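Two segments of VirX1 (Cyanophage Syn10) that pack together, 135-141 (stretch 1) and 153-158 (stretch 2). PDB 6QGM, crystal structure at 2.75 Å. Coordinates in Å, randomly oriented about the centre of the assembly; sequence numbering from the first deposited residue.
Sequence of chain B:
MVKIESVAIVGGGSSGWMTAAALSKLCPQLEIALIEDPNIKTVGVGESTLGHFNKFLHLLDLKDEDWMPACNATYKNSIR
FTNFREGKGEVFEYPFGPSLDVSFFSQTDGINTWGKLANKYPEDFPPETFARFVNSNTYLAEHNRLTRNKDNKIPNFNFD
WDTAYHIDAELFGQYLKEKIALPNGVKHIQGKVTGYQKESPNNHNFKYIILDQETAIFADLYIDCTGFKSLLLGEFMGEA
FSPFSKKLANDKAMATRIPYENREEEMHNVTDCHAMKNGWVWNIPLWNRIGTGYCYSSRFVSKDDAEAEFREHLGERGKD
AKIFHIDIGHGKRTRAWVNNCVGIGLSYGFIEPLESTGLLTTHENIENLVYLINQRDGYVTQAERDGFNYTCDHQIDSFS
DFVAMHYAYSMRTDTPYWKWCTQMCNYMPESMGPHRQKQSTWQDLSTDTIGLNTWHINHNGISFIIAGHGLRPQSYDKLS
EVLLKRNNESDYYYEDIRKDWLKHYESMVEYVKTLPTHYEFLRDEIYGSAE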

ATOM      1  N   ASN B 135      27.982  -8.183   7.015  1.00 47.05           N
ATOM      2  CA  ASN B 135      28.078  -7.618   8.386  1.00 45.66           C
ATOM      3  C   ASN B 135      29.352  -8.154   9.039  1.00 45.90           C
ATOM      4  O   ASN B 135      29.529  -9.378   9.112  1.00 45.71           O
ATOM      5  CB  ASN B 135      26.812  -7.900   9.199  1.00 45.44           C
ATOM      6  CG  ASN B 135      26.898  -7.341  10.593  1.00 45.58           C
ATOM      7  OD1 ASN B 135      27.940  -7.484  11.234  1.00 47.11           O
ATOM      8  ND2 ASN B 135      25.812  -6.720  11.065  1.00 43.37           N
ATOM      9  N   SER B 136      30.214  -7.247   9.484  1.00 48.45           N
ATOM     10  CA  SER B 136      31.545  -7.555  10.065  1.00 49.52           C
ATOM     11  C   SER B 136      31.394  -7.765  11.574  1.00 49.37           C
ATOM     12  O   SER B 136      32.273  -8.401  12.176  1.00 49.60           O
ATOM     13  CB  SER B 136      32.550  -6.466   9.725  1.00 50.44           C
ATOM     14  OG  SER B 136      32.652  -6.284   8.312  1.00 47.08           O
ATOM     15  N   ASN B 137      30.304  -7.264  12.156  1.00 49.94           N
ATOM     16  CA  ASN B 137      29.938  -7.554  13.562  1.00 50.23           C
ATOM     17  C   ASN B 137      29.974  -9.077  13.718  1.00 48.32           C
ATOM     18  O   ASN B 137      30.414  -9.544  14.772  1.00 49.37           O
ATOM     19  CB  ASN B 137      28.597  -6.916  13.945  1.00 50.77           C
ATOM     20  CG  ASN B 137      28.442  -6.689  15.432  1.00 51.92           C
ATOM     21  OD1 ASN B 137      29.357  -6.985  16.207  1.00 54.56           O
ATOM     22  ND2 ASN B 137      27.299  -6.158  15.839  1.00 50.64           N
ATOM     23  N   THR B 138      29.569  -9.805  12.677  1.00 48.30           N
ATOM     24  CA  THR B 138      29.615 -11.294  12.557  1.00 50.10           C
ATOM     25  C   THR B 138      30.956 -11.855  13.055  1.00 51.98           C
ATOM     26  O   THR B 138      30.937 -12.862  13.774  1.00 50.57           O
ATOM     27  CB  THR B 138      29.386 -11.729  11.104  1.00 48.78           C
ATOM     28  OG1 THR B 138      28.217 -11.050  10.641  1.00 46.06           O
ATOM     29  CG2 THR B 138      29.241 -13.229  10.941  1.00 48.75           C
ATOM     30  N   TYR B 139      32.075 -11.238  12.682  1.00 54.67           N
ATOM     31  CA  TYR B 139      33.446 -11.700  13.033  1.00 57.65           C
ATOM     32  C   TYR B 139      33.688 -11.590  14.541  1.00 59.15           C
ATOM     33  O   TYR B 139      34.313 -12.512  15.103  1.00 63.63           O
ATOM     34  CB  TYR B 139      34.509 -10.890  12.291  1.00 59.01           C
ATOM     35  CG  TYR B 139      34.468 -11.028  10.791  1.00 59.17           C
ATOM     36  CD1 TYR B 139      34.962 -12.161  10.176  1.00 61.04           C
ATOM     37  CD2 TYR B 139      33.975 -10.021   9.987  1.00 58.47           C
ATOM     38  CE1 TYR B 139      34.923 -12.303   8.802  1.00 62.53           C
ATOM     39  CE2 TYR B 139      33.962 -10.133   8.610  1.00 60.97           C
ATOM     40  CZ  TYR B 139      34.447 -11.279   8.010  1.00 62.17           C
ATOM     41  OH  TYR B 139      34.432 -11.421   6.651  1.00 64.33           O
ATOM     42  N   LEU B 140      33.253 -10.491  15.167  1.00 56.72           N
ATOM     43  CA  LEU B 140      33.359 -10.277  16.637  1.00 55.43           C
ATOM     44  C   LEU B 140      32.600 -11.417  17.332  1.00 53.28           C
ATOM     45  O   LEU B 140      33.172 -12.075  18.227  1.00 55.30           O
ATOM     46  CB  LEU B 140      32.764  -8.919  17.016  1.00 55.26           C
ATOM     47  CG  LEU B 140      33.459  -7.693  16.420  1.00 57.64           C
ATOM     48  CD1 LEU B 140      32.777  -6.391  16.867  1.00 59.24           C
ATOM     49  CD2 LEU B 140      34.951  -7.684  16.765  1.00 58.43           C
ATOM     50  N   ALA B 141      31.353 -11.634  16.914  1.00 49.95           N
ATOM     51  CA  ALA B 141      30.453 -12.679  17.435  1.00 49.48           C
ATOM     52  C   ALA B 141      31.118 -14.040  17.254  1.00 51.31           C
ATOM     53  O   ALA B 141      31.160 -14.805  18.217  1.00 55.29           O
ATOM     54  CB  ALA B 141      29.128 -12.611  16.731  1.00 49.23           C
ATOM     55  N   LYS B 153      38.227  -0.031  11.800  1.00 78.22           N
ATOM     56  CA  LYS B 153      38.941  -1.223  11.254  1.00 76.43           C
ATOM     57  C   LYS B 153      37.981  -2.417  11.168  1.00 76.23           C
ATOM     58  O   LYS B 153      38.324  -3.387  10.464  1.00 78.75           O
ATOM     59  CB  LYS B 153      40.187  -1.554  12.073  1.00 75.34           C
ATOM     60  CG  LYS B 153      41.414  -0.724  11.725  1.00 77.30           C
ATOM     61  CD  LYS B 153      42.661  -1.023  12.513  1.00 77.42           C
ATOM     62  CE  LYS B 153      43.596   0.165  12.515  1.00 80.41           C
ATOM     63  NZ  LYS B 153      44.990  -0.231  12.808  1.00 81.63           N
ATOM     64  N   ILE B 154      36.834  -2.360  11.856  1.00 73.94           N
ATOM     65  CA  ILE B 154      35.684  -3.289  11.630  1.00 71.38           C
ATOM     66  C   ILE B 154      34.628  -2.506  10.846  1.00 71.34           C
ATOM     67  O   ILE B 154      34.015  -1.583  11.374  1.00 70.13           O
ATOM     68  CB  ILE B 154      35.181  -3.862  12.970  1.00 68.85           C
ATOM     69  CG1 ILE B 154      36.284  -4.663  13.672  1.00 68.28           C
ATOM     70  CG2 ILE B 154      33.914  -4.689  12.771  1.00 68.09           C
ATOM     71  CD1 ILE B 154      36.585  -6.036  13.076  1.00 68.74           C
ATOM     72  N   PRO B 155      34.437  -2.785   9.537  1.00 71.03           N
ATOM     73  CA  PRO B 155      33.579  -1.960   8.688  1.00 71.65           C
ATOM     74  C   PRO B 155      32.122  -1.910   9.152  1.00 70.44           C
ATOM     75  O   PRO B 155      31.589  -2.955   9.454  1.00 70.92           O
ATOM     76  CB  PRO B 155      33.636  -2.646   7.321  1.00 72.76           C
ATOM     77  CG  PRO B 155      34.915  -3.454   7.345  1.00 72.67           C
ATOM     78  CD  PRO B 155      35.084  -3.872   8.791  1.00 71.74           C
ATOM     79  N   ASN B 156      31.544  -0.707   9.214  1.00 69.94           N
ATOM     80  CA  ASN B 156      30.080  -0.483   9.371  1.00 68.41           C
ATOM     81  C   ASN B 156      29.587  -1.010  10.724  1.00 63.95           C
ATOM     82  O   ASN B 156      28.407  -1.371  10.823  1.00 64.98           O
ATOM     83  CB  ASN B 156      29.296  -1.107   8.207  1.00 69.69           C
ATOM     84  CG  ASN B 156      29.038  -0.115   7.086  1.00 72.64           C
ATOM     85  OD1 ASN B 156      29.279  -0.400   5.906  1.00 74.98           O
ATOM     86  ND2 ASN B 156      28.570   1.070   7.447  1.00 72.14           N
ATOM     87  N   PHE B 157      30.452  -1.010  11.743  1.00 62.38           N
ATOM     88  CA  PHE B 157      30.146  -1.410  13.139  1.00 60.55           C
ATOM     89  C   PHE B 157      30.327  -0.202  14.053  1.00 62.89           C
ATOM     90  O   PHE B 157      31.409   0.412  14.033  1.00 63.06           O
ATOM     91  CB  PHE B 157      31.075  -2.535  13.591  1.00 60.22           C
ATOM     92  CG  PHE B 157      30.998  -2.864  15.062  1.00 60.45           C
ATOM     93  CD1 PHE B 157      29.850  -3.440  15.607  1.00 60.71           C
ATOM     94  CD2 PHE B 157      32.077  -2.604  15.894  1.00 60.58           C
ATOM     95  CE1 PHE B 157      29.782  -3.739  16.964  1.00 60.73           C
ATOM     96  CE2 PHE B 157      32.005  -2.918  17.241  1.00 61.14           C
ATOM     97  CZ  PHE B 157      30.866  -3.480  17.779  1.00 60.49           C
ATOM     98  N   ASN B 158      29.292   0.103  14.839  1.00 64.61           N
ATOM     99  CA  ASN B 158      29.251   1.236  15.800  1.00 66.22           C
ATOM    100  C   ASN B 158      29.043   0.641  17.201  1.00 65.10           C
ATOM    101  O   ASN B 158      27.918   0.246  17.498  1.00 66.44           O
ATOM    102  CB  ASN B 158      28.183   2.239  15.363  1.00 66.85           C
ATOM    103  CG  ASN B 158      27.865   3.322  16.376  1.00 69.63           C
ATOM    104  OD1 ASN B 158      28.088   3.180  17.584  1.00 71.75           O
ATOM    105  ND2 ASN B 158      27.327   4.413  15.871  1.00 72.60           N
TER

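An irregular segment, 153-158, packs against a turn leading into a helix through side-chain contacts, with no hydrogen bond between the two stretches and 304 Å² buried in all. Lys153 is exposed and stays out of reach. The CA-to-CB bond of Ile154 points toward stretch 1: Ile154 CG2 lies 3.8 Å from Ser136 CB, while Ile154 CD1 approaches Leu140 CD2 at 4.4 Å, a looser apolar contact. Ile154 also opens a type II beta turn that closes at Phe157, and the side chains of both residues point toward stretch 1. Pro155, at the second position of the turn, places CD 3.5 Å from Ser136 OG, a van der Waals approach. Asn156 follows with positive phi (65°), as the third position of such a turn requires, and makes no contact with stretch 1. Phe157 then returns toward stretch 1. Leu140 CD1 sits over one face of the ring, 3.7 Å from the ring centroid and 19° off the normal, a CH-pi contact; its closest ring atom is Phe157 CE2, 3.6 Å from Leu140 CD1. Asn137 OD1 approaches the same ring obliquely, 3.4 Å from Phe157 CE1, and is hydrogen-bonded elsewhere in the structure. Asn158 leaves the contact and caps the helix that follows.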